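Local coordinates for protein phosphotriesterase, putative (Deinococcus radiodurans, PDB 4J35) that probably hydrolyses lactones with the help of two divalent metal ions, and belongs to a promiscuous lactonase line engineered toward organophosphate hydrolysis, at residues P20-I25 against H263-H268; D196-M201 against P318-G323; D115-I120 against F158-A163. The protein carries 7 engineered substitutions. All coordinates share one frame; numbering follows the deposited sequence.

Contact 1 of 3, residues P20-I25 against H263-H268; sequences PHEHVI and HDSIWH. With CO (cobalt (II) ion), chain C.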
loop_
_atom_site.group_PDB
_atom_site.type_symbol
_atom_site.label_atom_id
_atom_site.label_comp_id
_atom_site.label_asym_id
_atom_site.label_seq_id
_atom_site.Cartn_x
_atom_site.Cartn_y
_atom_site.Cartn_z
ATOM N N PRO A 20 -3.716 5.318 -2.305
ATOM C CA PRO A 20 -2.345 5.096 -1.834
ATOM C C PRO A 20 -1.928 3.640 -1.498
ATOM O O PRO A 20 -0.802 3.405 -1.055
ATOM C CB PRO A 20 -2.287 5.998 -0.581
ATOM C CG PRO A 20 -3.629 5.820 0.024
ATOM C CD PRO A 20 -4.611 5.762 -1.217
ATOM N N HIS A 21 -2.801 2.647 -1.735
ATOM C CA HIS A 21 -2.423 1.264 -1.483
ATOM C C HIS A 21 -3.337 0.347 -2.292
ATOM O O HIS A 21 -4.436 0.051 -1.843
ATOM C CB HIS A 21 -2.556 0.851 -0.021
ATOM C CG HIS A 21 -1.954 -0.480 0.291
ATOM N ND1 HIS A 21 -1.019 -0.669 1.298
ATOM C CD2 HIS A 21 -2.155 -1.709 -0.243
ATOM C CE1 HIS A 21 -0.674 -1.939 1.347
ATOM N NE2 HIS A 21 -1.404 -2.597 0.455
ATOM N N GLU A 22 -2.798 -0.131 -3.400
ATOM C CA GLU A 22 -3.523 -1.044 -4.306
ATOM C C GLU A 22 -2.514 -1.988 -4.944
ATOM O O GLU A 22 -1.315 -1.775 -4.853
ATOM C CB GLU A 22 -4.225 -0.217 -5.396
ATOM C CG GLU A 22 -5.131 0.943 -4.964
ATOM C CD GLU A 22 -6.397 0.503 -4.243
ATOM O OE1 GLU A 22 -6.846 -0.660 -4.518
ATOM O OE2 GLU A 22 -6.935 1.323 -3.434
ATOM N N HIS A 23 -2.999 -3.014 -5.651
ATOM C CA HIS A 23 -2.147 -4.005 -6.292
ATOM C C HIS A 23 -2.650 -4.196 -7.744
ATOM O O HIS A 23 -3.656 -4.844 -7.949
ATOM C CB HIS A 23 -2.173 -5.323 -5.469
ATOM C CG HIS A 23 -1.573 -5.165 -4.088
ATOM N ND1 HIS A 23 -0.214 -5.037 -3.908
ATOM C CD2 HIS A 23 -2.126 -5.047 -2.849
ATOM C CE1 HIS A 23 0.050 -4.880 -2.623
ATOM N NE2 HIS A 23 -1.087 -4.831 -1.955
ATOM N N VAL A 24 -1.954 -3.614 -8.733
ATOM C CA VAL A 24 -2.355 -3.807 -10.152
ATOM C C VAL A 24 -2.296 -5.313 -10.494
ATOM O O VAL A 24 -3.270 -5.880 -10.995
ATOM C CB VAL A 24 -1.483 -2.966 -11.125
ATOM C CG1 VAL A 24 -1.899 -3.208 -12.591
ATOM C CG2 VAL A 24 -1.583 -1.459 -10.793
ATOM N N ILE A 25 -1.166 -5.954 -10.241
ATOM C CA ILE A 25 -1.105 -7.414 -10.213
ATOM C C ILE A 25 -0.541 -7.902 -8.879
ATOM O O ILE A 25 0.129 -7.167 -8.161
ATOM C CB ILE A 25 -0.270 -7.994 -11.365
ATOM C CG1 ILE A 25 1.197 -7.602 -11.206
ATOM C CG2 ILE A 25 -0.822 -7.541 -12.695
ATOM C CD1 ILE A 25 2.074 -8.048 -12.394
ATOM N N HIS A 263 -8.231 0.601 -1.029
ATOM C CA HIS A 263 -8.887 -0.698 -1.042
ATOM C C HIS A 263 -7.997 -1.927 -0.838
ATOM O O HIS A 263 -8.521 -3.010 -0.501
ATOM C CB HIS A 263 -9.628 -0.916 -2.391
ATOM C CG HIS A 263 -10.407 0.269 -2.855
ATOM N ND1 HIS A 263 -9.852 1.287 -3.600
ATOM C CD2 HIS A 263 -11.720 0.569 -2.722
ATOM C CE1 HIS A 263 -10.799 2.158 -3.920
ATOM N NE2 HIS A 263 -11.936 1.744 -3.394
ATOM N N ASP A 264 -6.703 -1.819 -1.145
ATOM C CA ASP A 264 -5.822 -2.989 -1.157
ATOM C C ASP A 264 -6.357 -4.030 -2.164
ATOM O O ASP A 264 -6.226 -5.234 -1.973
ATOM C CB ASP A 264 -5.750 -3.601 0.225
ATOM C CG ASP A 264 -4.548 -4.536 0.403
ATOM O OD1 ASP A 264 -3.606 -4.531 -0.411
ATOM O OD2 ASP A 264 -4.596 -5.305 1.364
ATOM N N SER A 265 -6.922 -3.521 -3.241
ATOM C CA SER A 265 -7.569 -4.390 -4.249
ATOM C C SER A 265 -6.513 -5.055 -5.117
ATOM O O SER A 265 -5.376 -4.592 -5.201
ATOM C CB SER A 265 -8.550 -3.553 -5.071
ATOM O OG SER A 265 -7.905 -2.634 -5.945
ATOM N N ILE A 266 -6.870 -6.168 -5.761
ATOM C CA ILE A 266 -5.930 -6.821 -6.655
ATOM C C ILE A 266 -6.613 -6.803 -8.027
ATOM O O ILE A 266 -7.682 -7.392 -8.175
ATOM C CB ILE A 266 -5.668 -8.272 -6.215
ATOM C CG1 ILE A 266 -4.810 -8.314 -4.937
ATOM C CG2 ILE A 266 -5.028 -9.072 -7.339
ATOM C CD1 ILE A 266 -4.832 -9.717 -4.309
ATOM N N TRP A 267 -6.045 -6.123 -9.011
ATOM C CA TRP A 267 -6.774 -5.992 -10.282
ATOM C C TRP A 267 -6.601 -7.193 -11.161
ATOM O O TRP A 267 -7.439 -7.465 -12.029
ATOM C CB TRP A 267 -6.340 -4.778 -11.075
ATOM C CG TRP A 267 -6.337 -3.507 -10.282
ATOM C CD1 TRP A 267 -6.722 -3.324 -8.974
ATOM C CD2 TRP A 267 -5.901 -2.243 -10.757
ATOM N NE1 TRP A 267 -6.540 -1.992 -8.612
ATOM C CE2 TRP A 267 -6.029 -1.318 -9.690
ATOM C CE3 TRP A 267 -5.416 -1.792 -11.992
ATOM C CZ2 TRP A 267 -5.692 0.025 -9.827
ATOM C CZ3 TRP A 267 -5.075 -0.454 -12.120
ATOM C CH2 TRP A 267 -5.209 0.435 -11.041
ATOM N N HIS A 268 -5.508 -7.913 -10.975
ATOM C CA HIS A 268 -5.287 -9.143 -11.745
ATOM C C HIS A 268 -4.464 -10.099 -10.921
ATOM O O HIS A 268 -3.390 -9.775 -10.474
ATOM C CB HIS A 268 -4.541 -8.843 -13.031
ATOM C CG HIS A 268 -4.197 -10.062 -13.829
ATOM N ND1 HIS A 268 -5.053 -10.598 -14.760
ATOM C CD2 HIS A 268 -3.093 -10.843 -13.835
ATOM C CE1 HIS A 268 -4.487 -11.656 -15.319
ATOM N NE2 HIS A 268 -3.296 -11.822 -14.778
HETATM CO CO CO C . -1.434 -4.688 -0.028
#

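Contact 2 of 3, residues D196-M201 against P318-G323; sequences DPARIM and PARLFG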
loop_
_atom_site.group_PDB
_atom_site.type_symbol
_atom_site.label_atom_id
_atom_site.label_comp_id
_atom_site.label_asym_id
_atom_site.label_seq_id
_atom_site.Cartn_x
_atom_site.Cartn_y
_atom_site.Cartn_z
ATOM N N ASP A 196 11.131 10.360 8.898
ATOM C CA ASP A 196 10.286 11.560 8.895
ATOM C C ASP A 196 8.825 11.171 9.034
ATOM O O ASP A 196 8.291 10.503 8.150
ATOM C CB ASP A 196 10.512 12.307 7.583
ATOM C CG ASP A 196 9.781 13.635 7.503
ATOM O OD1 ASP A 196 8.932 13.956 8.375
ATOM O OD2 ASP A 196 10.049 14.352 6.513
ATOM N N PRO A 197 8.176 11.534 10.147
ATOM C CA PRO A 197 6.795 11.040 10.265
ATOM C C PRO A 197 5.842 11.587 9.201
ATOM O O PRO A 197 4.801 10.984 8.952
ATOM C CB PRO A 197 6.363 11.500 11.653
ATOM C CG PRO A 197 7.321 12.651 12.003
ATOM C CD PRO A 197 8.597 12.345 11.311
ATOM N N ALA A 198 6.204 12.684 8.555
ATOM C CA ALA A 198 5.339 13.273 7.527
ATOM C C ALA A 198 5.454 12.505 6.207
ATOM O O ALA A 198 4.788 12.848 5.217
ATOM C CB ALA A 198 5.687 14.745 7.319
ATOM N N ARG A 199 6.285 11.454 6.192
ATOM C CA ARG A 199 6.442 10.617 5.019
ATOM C C ARG A 199 6.227 9.143 5.366
ATOM O O ARG A 199 6.753 8.288 4.711
ATOM C CB ARG A 199 7.835 10.789 4.402
ATOM C CG ARG A 199 8.213 12.237 4.105
ATOM C CD ARG A 199 7.573 12.745 2.814
ATOM N NE ARG A 199 8.321 12.306 1.632
ATOM C CZ ARG A 199 7.978 12.605 0.386
ATOM N NH1 ARG A 199 6.909 13.364 0.162
ATOM N NH2 ARG A 199 8.733 12.200 -0.615
ATOM N N ILE A 200 5.443 8.867 6.398
ATOM C CA ILE A 200 5.201 7.491 6.806
ATOM C C ILE A 200 3.680 7.267 6.817
ATOM O O ILE A 200 2.929 8.073 7.380
ATOM C CB ILE A 200 5.745 7.240 8.217
ATOM C CG1 ILE A 200 7.284 7.207 8.172
ATOM C CG2 ILE A 200 5.176 5.958 8.785
ATOM C CD1 ILE A 200 7.934 7.176 9.535
ATOM N N MET A 201 3.235 6.195 6.172
ATOM C CA MET A 201 1.825 5.845 6.190
ATOM C C MET A 201 1.717 4.462 6.802
ATOM O O MET A 201 2.174 3.460 6.212
ATOM C CB MET A 201 1.219 5.827 4.760
ATOM C CG MET A 201 -0.256 5.748 4.792
ATOM S SD MET A 201 -0.975 5.781 3.100
ATOM C CE MET A 201 -0.658 4.084 2.652
ATOM N N PRO A 318 -1.983 12.743 0.097
ATOM C CA PRO A 318 -1.051 12.098 -0.824
ATOM C C PRO A 318 -0.036 13.065 -1.432
ATOM O O PRO A 318 1.081 12.634 -1.688
ATOM C CB PRO A 318 -1.973 11.545 -1.935
ATOM C CG PRO A 318 -3.329 11.486 -1.306
ATOM C CD PRO A 318 -3.392 12.505 -0.253
ATOM N N ALA A 319 -0.404 14.327 -1.683
ATOM C CA ALA A 319 0.539 15.265 -2.294
ATOM C C ALA A 319 1.716 15.459 -1.337
ATOM O O ALA A 319 2.892 15.481 -1.726
ATOM C CB ALA A 319 -0.137 16.601 -2.552
ATOM N N ARG A 320 1.372 15.554 -0.070
ATOM C CA ARG A 320 2.351 15.814 0.982
ATOM C C ARG A 320 3.200 14.541 1.261
ATOM O O ARG A 320 4.428 14.561 1.326
ATOM C CB ARG A 320 1.582 16.277 2.233
ATOM C CG ARG A 320 2.415 16.537 3.489
ATOM C CD ARG A 320 2.393 15.325 4.417
ATOM N NE ARG A 320 1.043 14.901 4.818
ATOM C CZ ARG A 320 0.800 13.836 5.585
ATOM N NH1 ARG A 320 1.823 13.118 6.028
ATOM N NH2 ARG A 320 -0.453 13.493 5.897
ATOM N N LEU A 321 2.524 13.419 1.413
ATOM C CA LEU A 321 3.173 12.132 1.670
ATOM C C LEU A 321 3.999 11.568 0.512
ATOM O O LEU A 321 5.084 11.069 0.734
ATOM C CB LEU A 321 2.118 11.125 2.113
ATOM C CG LEU A 321 2.502 10.341 3.353
ATOM C CD1 LEU A 321 1.257 9.815 4.040
ATOM C CD2 LEU A 321 3.456 9.200 2.960
ATOM N N PHE A 322 3.502 11.611 -0.718
ATOM C CA PHE A 322 4.198 10.948 -1.815
ATOM C C PHE A 322 4.894 11.893 -2.784
ATOM O O PHE A 322 5.712 11.461 -3.605
ATOM C CB PHE A 322 3.197 10.032 -2.578
ATOM C CG PHE A 322 2.521 9.021 -1.677
ATOM C CD1 PHE A 322 3.198 7.877 -1.265
ATOM C CD2 PHE A 322 1.230 9.224 -1.226
ATOM C CE1 PHE A 322 2.594 6.964 -0.415
ATOM C CE2 PHE A 322 0.607 8.316 -0.381
ATOM C CZ PHE A 322 1.295 7.175 0.022
ATOM N N GLY A 323 4.552 13.175 -2.717
ATOM C CA GLY A 323 5.031 14.125 -3.698
ATOM C C GLY A 323 6.318 14.816 -3.309
ATOM O O GLY A 323 6.984 14.469 -2.328
ATOM O OXT GLY A 323 6.723 15.742 -4.006
HETATM O O HOH W 1 2.664 10.787 7.289
HETATM O O HOH W 2 2.151 12.501 8.811
HETATM O O HOH W 3 8.407 11.528 -3.341
#

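Contact 3 of 3, residues D115-I120 against F158-A163; sequences DAESEI and FFRAAA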
loop_
_atom_site.group_PDB
_atom_site.type_symbol
_atom_site.label_atom_id
_atom_site.label_comp_id
_atom_site.label_asym_id
_atom_site.label_seq_id
_atom_site.Cartn_x
_atom_site.Cartn_y
_atom_site.Cartn_z
ATOM N N ASP A 115 25.718 -9.382 7.238
ATOM C CA ASP A 115 25.014 -8.123 7.475
ATOM C C ASP A 115 23.858 -7.957 6.500
ATOM O O ASP A 115 23.963 -7.203 5.529
ATOM C CB ASP A 115 25.975 -6.950 7.296
ATOM C CG ASP A 115 25.420 -5.641 7.840
ATOM O OD1 ASP A 115 24.239 -5.592 8.250
ATOM O OD2 ASP A 115 26.182 -4.654 7.863
ATOM N N ALA A 116 22.765 -8.659 6.761
ATOM C CA ALA A 116 21.583 -8.574 5.904
ATOM C C ALA A 116 20.969 -7.166 5.907
ATOM O O ALA A 116 20.438 -6.717 4.891
ATOM C CB ALA A 116 20.554 -9.603 6.328
ATOM N N GLU A 117 21.034 -6.455 7.032
ATOM C CA GLU A 117 20.463 -5.100 7.057
ATOM C C GLU A 117 21.105 -4.234 5.980
ATOM O O GLU A 117 20.423 -3.546 5.213
ATOM C CB GLU A 117 20.645 -4.438 8.423
ATOM C CG GLU A 117 19.987 -3.061 8.517
ATOM C CD GLU A 117 20.385 -2.294 9.790
ATOM O OE1 GLU A 117 20.345 -2.891 10.880
ATOM O OE2 GLU A 117 20.664 -1.085 9.690
ATOM N N SER A 118 22.428 -4.254 5.919
ATOM C CA SER A 118 23.130 -3.468 4.915
ATOM C C SER A 118 22.821 -3.946 3.494
ATOM O O SER A 118 22.758 -3.136 2.575
ATOM C CB SER A 118 24.634 -3.478 5.180
ATOM O OG SER A 118 24.903 -2.751 6.373
ATOM N N GLU A 119 22.640 -5.250 3.305
ATOM C CA GLU A 119 22.269 -5.756 1.984
ATOM C C GLU A 119 20.900 -5.278 1.576
ATOM O O GLU A 119 20.675 -4.910 0.410
ATOM C CB GLU A 119 22.337 -7.293 1.942
ATOM C CG GLU A 119 23.792 -7.779 2.025
ATOM C CD GLU A 119 23.894 -9.290 2.163
ATOM O OE1 GLU A 119 22.859 -9.921 2.440
ATOM O OE2 GLU A 119 25.003 -9.839 1.992
ATOM N N ILE A 120 19.976 -5.290 2.528
ATOM C CA ILE A 120 18.622 -4.815 2.281
ATOM C C ILE A 120 18.647 -3.324 2.004
ATOM O O ILE A 120 18.010 -2.835 1.098
ATOM C CB ILE A 120 17.712 -5.122 3.482
ATOM C CG1 ILE A 120 17.617 -6.644 3.652
ATOM C CG2 ILE A 120 16.333 -4.471 3.293
ATOM C CD1 ILE A 120 17.032 -7.086 4.965
ATOM N N PHE A 158 14.439 -4.932 7.969
ATOM C CA PHE A 158 13.872 -4.121 6.914
ATOM C C PHE A 158 13.481 -2.741 7.434
ATOM O O PHE A 158 13.708 -1.752 6.757
ATOM C CB PHE A 158 12.666 -4.828 6.266
ATOM C CG PHE A 158 13.041 -6.162 5.589
ATOM C CD1 PHE A 158 13.133 -7.333 6.325
ATOM C CD2 PHE A 158 13.281 -6.226 4.210
ATOM C CE1 PHE A 158 13.488 -8.560 5.695
ATOM C CE2 PHE A 158 13.658 -7.432 3.601
ATOM C CZ PHE A 158 13.739 -8.595 4.346
ATOM N N PHE A 159 12.907 -2.675 8.633
ATOM C CA PHE A 159 12.586 -1.376 9.228
ATOM C C PHE A 159 13.840 -0.522 9.359
ATOM O O PHE A 159 13.806 0.685 9.063
ATOM C CB PHE A 159 11.864 -1.527 10.586
ATOM C CG PHE A 159 10.380 -1.825 10.471
ATOM C CD1 PHE A 159 9.927 -3.023 9.929
ATOM C CD2 PHE A 159 9.433 -0.903 10.917
ATOM C CE1 PHE A 159 8.573 -3.310 9.815
ATOM C CE2 PHE A 159 8.065 -1.177 10.806
ATOM C CZ PHE A 159 7.633 -2.373 10.258
ATOM N N ARG A 160 14.958 -1.109 9.793
ATOM C CA ARG A 160 16.147 -0.277 10.006
ATOM C C ARG A 160 16.759 0.111 8.672
ATOM O O ARG A 160 17.207 1.233 8.504
ATOM C CB ARG A 160 17.207 -0.982 10.919
ATOM C CG ARG A 160 16.698 -1.241 12.349
ATOM C CD ARG A 160 17.816 -1.699 13.314
ATOM N NE ARG A 160 18.317 -3.029 13.011
ATOM C CZ ARG A 160 17.806 -4.165 13.482
ATOM N NH1 ARG A 160 16.751 -4.157 14.286
ATOM N NH2 ARG A 160 18.357 -5.324 13.151
ATOM N N ALA A 161 16.749 -0.800 7.702
ATOM C CA ALA A 161 17.244 -0.449 6.366
ATOM C C ALA A 161 16.376 0.648 5.721
ATOM O O ALA A 161 16.901 1.578 5.110
ATOM C CB ALA A 161 17.290 -1.659 5.479
ATOM N N ALA A 162 15.051 0.527 5.832
ATOM C CA ALA A 162 14.158 1.552 5.299
ATOM C C ALA A 162 14.360 2.932 5.961
ATOM O O ALA A 162 14.346 3.959 5.281
ATOM C CB ALA A 162 12.716 1.114 5.455
ATOM N N ALA A 163 14.520 2.967 7.281
ATOM C CA ALA A 163 14.669 4.258 7.967
ATOM C C ALA A 163 15.903 4.987 7.433
ATOM O O ALA A 163 15.907 6.199 7.220
ATOM C CB ALA A 163 14.724 4.066 9.486
HETATM O O HOH W 4 21.078 -5.441 11.978
#

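Contact 1 of 3, residues P20-I25 against H263-H268
H21 turns its CG anti to the backbone N (chi1 -170°) and D264 does the same, and with H23 the side chains converge on one cobalt ion. This is the HxH metal motif of the amidohydrolase-type TIM barrel, where the first strand supplies two histidines and the loop after strand 259-261 an aspartate. NE2 of H21 binds the metal at 2.1 Å, NE2 of H23 at 2.0 Å and OD1 of D264 at 2.2 Å; K143 completes this site. The carboxylate of D264 stands nearly perpendicular to the H21 ring, and R228 salt-bridges its OD2, while T68 holds ND1 of H23.

Between the two histidine ligands along the chain, E22 suits its buried place because each carboxylate oxygen can take several donors. OE1 accepts from S265 OG, nearly along the C-O axis, and from S265 N; OE2 accepts from H263 N and, from the opposite face, H263 ND1 at 2.9 Å, besides S262 OG. An alanine here would probably leave these donors of H263 and S265 without their acceptor and let the D264 loop shift.

Farther on, the segments run in parallel: H23 N donates to S265 O at 2.9 Å, and W267 N to H23 O. V24 lies over the indole, a branched aliphatic group matched to a broad flat one, its CG2 4.0 Å from the centroid of the six-membered ring of W267 and 16° off the normal.

Contact 2 of 3, residues D196-M201 against P318-G323
R199 and L321 bring their backbones closest, CA to CA 4.9 Å, where the chain leaving the 3-10 turn 197-198 for strand 200-202 meets the last turn of helix 307-322. R199 starts out away from the helix, but bends at chi2 and chi3 (-79° and -81°) turn CD and NE back, and the guanidinium ends at the helix C-terminus. NH1 donates to R320 O at 3.0 Å, in the guanidinium plane, and to the terminal carboxylate oxygen G323 O at 2.7 Å; L321 O lies over one face. A long cation suits a helix end, where carbonyls lack amide partners and the negative dipole end and carboxylate probably favour its charge. G170 O takes NE. In this TIM barrel the contact ties a central strand to the C-terminal outer helix. R320 replies in the other direction: NH1 reaches A198 O at 3.1 Å from above the carbonyl plane, and water 1 links it to P197 O and I200 O, while S223 OG holds NH2. Inward, L321 CD1 packs on M201 CB at 4.1 Å, and the M201 thioether sets SD at the edge of the F322 ring, 4.1 Å from CZ, a Met-aromatic contact.

Contact 3 of 3, residues D115-I120 against F158-A163
I120 lays CD1 over the centre of the F158 ring, 3.6 Å from the centroid and 12° off the ring normal, a CH-pi contact in which the two side chains cross at about a right angle. The other branch of the isoleucine works too: CG2 touches the ring at CD2, 3.6 Å away, and also meets A161 CB at 3.7 Å. Beta-branching suits this place, since one residue can fill the space above a ring with one arm and press a neighbouring methyl with the other. A161 is small enough to admit the opposing backbone, and its CB also lies 3.7 Å from E117 O.

Toward the solvent-facing side, E117 and R160 form a salt bridge. E117 sends CG anti to the backbone N and continues extended, a reach that carries its carboxylate across to the arginine. R160 NE donates to OE1 at 2.9 Å with an N-H...O angle of 164°; OE1 lies in the guanidinium plane but is approached from above the carboxylate plane, the two planes being steeply inclined. Water 4 closes a second path, donating to E117 OE1 and accepting from R160 NH2.

These residues join two helices of the outer layer of the TIM barrel, 116-129 and 153-169, whose local axes come within 8.5 Å and cross at -46°.

Farther out, the start of the first helix is fixed by D115 at its N-cap. OD1 of D115 accepts from S118 N at 3.2 Å, and its OD2 pairs with S118 OG at 2.7 Å. F107 of helix 105-113 packs against I120 from outside the pair, while the F158 ring meets Y154 edge-to-face and touches L144, the residue following the metal ligand K143.

Contact 1 is the most central, its centre about 8 Å from that of the chain, and contact 3 the most peripheral, its centre about 20 Å away; yet both are buried, contact 2 only partly. Their chemistry differs: metal ligation and a buried carboxylate in contact 1, charge at a helix end in contact 2, a methyl-on-ring core with a water-bridged salt bridge in contact 3. Contact 1 joins strand 17-26 to the loop that enters strand 266-269, contact 2 strand and helix, contact 3 two helices, and the three share no helix or strand. P20 of strand 17-26 nevertheless brings contact 1 against contact 2, its CB 3.7 Å from F322 CE2. Contact 3 touches neither.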